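Local coordinates for cellulosomal scaffoldin (Bacteroides cellulosolvens, PDB 2XBT), which carries cellulosomal enzymes as a scaffold protein and, through the family 3b carbohydrate-binding module modelled here, probably attaches to cellulose, at residues S8-N17 / N29-Y40. Residues are numbered along the deposited sequence; the frame is centred on the assembly and turned at random.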
loop_
_atom_site.group_PDB
_atom_site.type_symbol
_atom_site.label_atom_id
_atom_site.label_comp_id
_atom_site.label_asym_id
_atom_site.label_seq_id
_atom_site.Cartn_x
_atom_site.Cartn_y
_atom_site.Cartn_z
ATOM N N SER A 8 -11.877 12.725 3.387
ATOM C CA SER A 8 -12.502 11.448 3.187
ATOM C C SER A 8 -12.563 10.873 4.573
ATOM O O SER A 8 -12.019 11.459 5.513
ATOM C CB SER A 8 -11.640 10.563 2.280
ATOM O OG SER A 8 -10.544 10.020 3.009
ATOM N N ASP A 9 -13.205 9.725 4.715
ATOM C CA ASP A 9 -13.203 9.046 5.999
ATOM C C ASP A 9 -12.310 7.798 5.904
ATOM O O ASP A 9 -12.498 6.823 6.635
ATOM C CB ASP A 9 -14.636 8.671 6.398
ATOM C CG ASP A 9 -15.534 9.898 6.618
ATOM O OD1 ASP A 9 -15.017 10.947 7.064
ATOM O OD2 ASP A 9 -16.758 9.804 6.354
ATOM N N LEU A 10 -11.350 7.836 4.989
ATOM C CA LEU A 10 -10.473 6.680 4.739
ATOM C C LEU A 10 -9.206 6.727 5.587
ATOM O O LEU A 10 -8.587 7.785 5.743
ATOM C CB LEU A 10 -10.111 6.605 3.263
ATOM C CG LEU A 10 -11.239 6.325 2.275
ATOM C CD1 LEU A 10 -10.781 6.518 0.845
ATOM C CD2 LEU A 10 -11.783 4.922 2.482
ATOM N N LYS A 11 -8.825 5.582 6.138
ATOM C CA LYS A 11 -7.633 5.491 6.972
ATOM C C LYS A 11 -6.873 4.207 6.666
ATOM O O LYS A 11 -7.483 3.161 6.469
ATOM C CB LYS A 11 -8.054 5.536 8.437
ATOM C CG LYS A 11 -6.999 5.175 9.439
ATOM C CD LYS A 11 -7.544 5.393 10.853
ATOM C CE LYS A 11 -6.668 4.743 11.908
ATOM N NZ LYS A 11 -7.198 4.939 13.293
ATOM N N LEU A 12 -5.541 4.289 6.615
ATOM C CA LEU A 12 -4.731 3.117 6.311
ATOM C C LEU A 12 -3.967 2.661 7.535
ATOM O O LEU A 12 -3.300 3.463 8.184
ATOM C CB LEU A 12 -3.735 3.425 5.190
ATOM C CG LEU A 12 -2.919 2.258 4.634
ATOM C CD1 LEU A 12 -3.838 1.259 3.965
ATOM C CD2 LEU A 12 -1.858 2.740 3.647
ATOM N N LEU A 13 -4.079 1.373 7.843
ATOM C CA LEU A 13 -3.235 0.733 8.836
ATOM C C LEU A 13 -2.219 -0.114 8.081
ATOM O O LEU A 13 -2.514 -0.640 7.010
ATOM C CB LEU A 13 -4.064 -0.129 9.794
ATOM C CG LEU A 13 -5.125 0.614 10.622
ATOM C CD1 LEU A 13 -6.005 -0.369 11.388
ATOM C CD2 LEU A 13 -4.471 1.599 11.583
ATOM N N PHE A 14 -1.014 -0.232 8.624
ATOM C CA PHE A 14 0.051 -0.892 7.896
ATOM C C PHE A 14 0.842 -1.795 8.838
ATOM O O PHE A 14 1.061 -1.450 10.003
ATOM C CB PHE A 14 1.004 0.156 7.294
ATOM C CG PHE A 14 2.119 -0.434 6.472
ATOM C CD1 PHE A 14 1.973 -0.599 5.103
ATOM C CD2 PHE A 14 3.308 -0.819 7.071
ATOM C CE1 PHE A 14 2.983 -1.140 4.348
ATOM C CE2 PHE A 14 4.327 -1.369 6.331
ATOM C CZ PHE A 14 4.170 -1.538 4.966
ATOM N N SER A 15 1.255 -2.948 8.335
ATOM C CA SER A 15 2.284 -3.740 9.006
ATOM C C SER A 15 3.101 -4.493 7.986
ATOM O O SER A 15 2.695 -4.637 6.842
ATOM C CB SER A 15 1.675 -4.724 10.002
ATOM O OG SER A 15 1.366 -5.941 9.364
ATOM N N ASN A 16 4.265 -4.982 8.399
ATOM C CA ASN A 16 5.147 -5.694 7.483
ATOM C C ASN A 16 5.702 -6.965 8.132
ATOM O O ASN A 16 6.748 -7.466 7.739
ATOM C CB ASN A 16 6.285 -4.789 6.984
ATOM C CG ASN A 16 7.053 -4.134 8.111
ATOM O OD1 ASN A 16 6.943 -4.535 9.274
ATOM N ND2 ASN A 16 7.837 -3.111 7.777
ATOM N N ASN A 17 4.974 -7.486 9.115
ATOM C CA ASN A 17 5.383 -8.708 9.784
ATOM C C ASN A 17 6.674 -8.507 10.569
ATOM O O ASN A 17 7.444 -9.448 10.761
ATOM C CB ASN A 17 5.563 -9.833 8.762
ATOM C CG ASN A 17 4.252 -10.249 8.113
ATOM O OD1 ASN A 17 3.170 -9.936 8.617
ATOM N ND2 ASN A 17 4.344 -10.970 6.993
ATOM N N ASN A 29 1.314 -5.409 4.510
ATOM C CA ASN A 29 0.013 -5.841 4.980
ATOM C C ASN A 29 -0.767 -4.613 5.364
ATOM O O ASN A 29 -0.346 -3.838 6.227
ATOM C CB ASN A 29 0.148 -6.750 6.188
ATOM C CG ASN A 29 1.023 -7.943 5.920
ATOM O OD1 ASN A 29 0.853 -8.648 4.924
ATOM N ND2 ASN A 29 1.976 -8.179 6.812
ATOM N N MET A 30 -1.909 -4.428 4.720
ATOM C CA MET A 30 -2.631 -3.180 4.862
ATOM C C MET A 30 -4.094 -3.398 5.152
ATOM O O MET A 30 -4.704 -4.332 4.639
ATOM C CB MET A 30 -2.465 -2.351 3.609
ATOM C CG MET A 30 -1.033 -1.845 3.501
ATOM S SD MET A 30 -0.622 -1.176 1.909
ATOM C CE MET A 30 -0.872 -2.560 0.815
ATOM N N LYS A 31 -4.642 -2.532 5.988
ATOM C CA LYS A 31 -6.072 -2.489 6.204
ATOM C C LYS A 31 -6.515 -1.094 5.885
ATOM O O LYS A 31 -6.089 -0.139 6.533
ATOM C CB LYS A 31 -6.414 -2.740 7.669
ATOM C CG LYS A 31 -6.707 -4.159 8.034
ATOM C CD LYS A 31 -7.487 -4.188 9.349
ATOM C CE LYS A 31 -7.593 -5.587 9.931
ATOM N NZ LYS A 31 -8.375 -5.577 11.212
ATOM N N LEU A 32 -7.378 -0.967 4.895
ATOM C CA LEU A 32 -7.941 0.320 4.565
ATOM C C LEU A 32 -9.323 0.373 5.195
ATOM O O LEU A 32 -10.162 -0.480 4.909
ATOM C CB LEU A 32 -7.985 0.499 3.048
ATOM C CG LEU A 32 -8.661 1.759 2.485
ATOM C CD1 LEU A 32 -8.015 3.056 2.980
ATOM C CD2 LEU A 32 -8.667 1.707 0.958
ATOM N N GLN A 33 -9.547 1.359 6.065
ATOM C CA GLN A 33 -10.811 1.474 6.793
ATOM C C GLN A 33 -11.619 2.686 6.349
ATOM O O GLN A 33 -11.069 3.719 5.972
ATOM C CB GLN A 33 -10.560 1.592 8.297
ATOM C CG GLN A 33 -10.035 0.346 8.952
ATOM C CD GLN A 33 -9.753 0.543 10.437
ATOM O OE1 GLN A 33 -9.421 1.646 10.876
ATOM N NE2 GLN A 33 -9.878 -0.528 11.212
ATOM N N ASN A 34 -12.937 2.558 6.406
ATOM C CA ASN A 34 -13.815 3.697 6.201
ATOM C C ASN A 34 -14.440 3.979 7.559
ATOM O O ASN A 34 -15.120 3.128 8.112
ATOM C CB ASN A 34 -14.867 3.359 5.143
ATOM C CG ASN A 34 -15.972 4.406 5.039
ATOM O OD1 ASN A 34 -15.822 5.532 5.490
ATOM N ND2 ASN A 34 -17.086 4.022 4.436
ATOM N N THR A 35 -14.174 5.158 8.111
ATOM C CA THR A 35 -14.623 5.484 9.460
ATOM C C THR A 35 -15.951 6.241 9.474
ATOM O O THR A 35 -16.490 6.543 10.547
ATOM C CB THR A 35 -13.627 6.408 10.147
ATOM O OG1 THR A 35 -13.552 7.629 9.395
ATOM C CG2 THR A 35 -12.259 5.758 10.219
ATOM N N GLY A 36 -16.461 6.568 8.294
ATOM C CA GLY A 36 -17.652 7.403 8.182
ATOM C C GLY A 36 -18.848 6.730 7.538
ATOM O O GLY A 36 -18.900 5.504 7.420
ATOM N N SER A 37 -19.812 7.537 7.102
ATOM C CA SER A 37 -21.084 7.012 6.624
ATOM C C SER A 37 -21.217 6.908 5.103
ATOM O O SER A 37 -22.226 6.406 4.616
ATOM C CB SER A 37 -22.236 7.846 7.193
ATOM O OG SER A 37 -22.000 9.217 6.932
ATOM N N SER A 38 -20.217 7.380 4.361
ATOM C CA SER A 38 -20.173 7.190 2.911
ATOM C C SER A 38 -19.812 5.758 2.529
ATOM O O SER A 38 -19.407 4.964 3.373
ATOM C CB SER A 38 -19.139 8.122 2.294
ATOM O OG SER A 38 -19.376 9.468 2.668
ATOM N N THR A 39 -19.946 5.431 1.249
ATOM C CA THR A 39 -19.429 4.173 0.741
ATOM C C THR A 39 -18.417 4.522 -0.321
ATOM O O THR A 39 -18.532 5.552 -0.991
ATOM C CB THR A 39 -20.511 3.311 0.081
ATOM O OG1 THR A 39 -20.925 3.940 -1.131
ATOM C CG2 THR A 39 -21.707 3.107 1.016
ATOM N N TYR A 40 -17.401 3.679 -0.455
ATOM C CA TYR A 40 -16.333 3.919 -1.411
ATOM C C TYR A 40 -16.173 2.708 -2.344
ATOM O O TYR A 40 -16.210 1.563 -1.904
ATOM C CB TYR A 40 -15.022 4.190 -0.663
ATOM C CG TYR A 40 -14.995 5.513 0.074
ATOM C CD1 TYR A 40 -14.670 6.684 -0.594
ATOM C CD2 TYR A 40 -15.304 5.592 1.419
ATOM C CE1 TYR A 40 -14.635 7.908 0.068
ATOM C CE2 TYR A 40 -15.276 6.805 2.087
ATOM C CZ TYR A 40 -14.946 7.958 1.401
ATOM O OH TYR A 40 -14.921 9.157 2.073
HETATM O O HOH W 1 -17.316 7.686 4.961
HETATM O O HOH W 2 -19.423 10.241 8.439
HETATM O O HOH W 3 -8.394 2.189 13.412
#
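The carbonyl oxygen of D9 takes two bonds from T35: the backbone N lies 2.8 Å from D9 O in the carbonyl plane, while T35 OG1 comes in tilted 30° from that plane. This pair sits just beyond the ladder of an antiparallel β-hairpin in the β-sandwich of the CBM3 module, strand 10-15 running against 29-34. The hydrogen-bonded pairs are K11-Q33, L13-K31 and S15-N29; L13 N points almost straight at K31 O (2.8 Å).

L10, L12, F14, M30 and L32 face the core; I45, I47 and Y49 of strand 45-51 meet all of them but L12, which touches V146. M30 CG stands beside its backbone N (chi1 -70°), putting it 3.6 Å from F14 CD1, and M30 SD sits at the ring edge, a Met-aromatic contact. On the other face, water 3 bridges K11 NZ and Q33 OE1; K31 NZ forms a salt bridge with E110, and Q33 NE2 a hydrogen bond to its other carboxylate oxygen.

Beyond the strand, Y40 turns back against the start of segment 8-17. L10 CG lies over its ring centre, 4.0 Å above the plane (CH-pi), and D9 N donates to Y40 OH (3.2 Å). A leucine here would probably leave D9 N without this acceptor and L10 without its aromatic cover. N34 closes an Asx turn, and water 1 donates to D9 OD2 (2.6 Å) and N34 OD1 while accepting from S38 N.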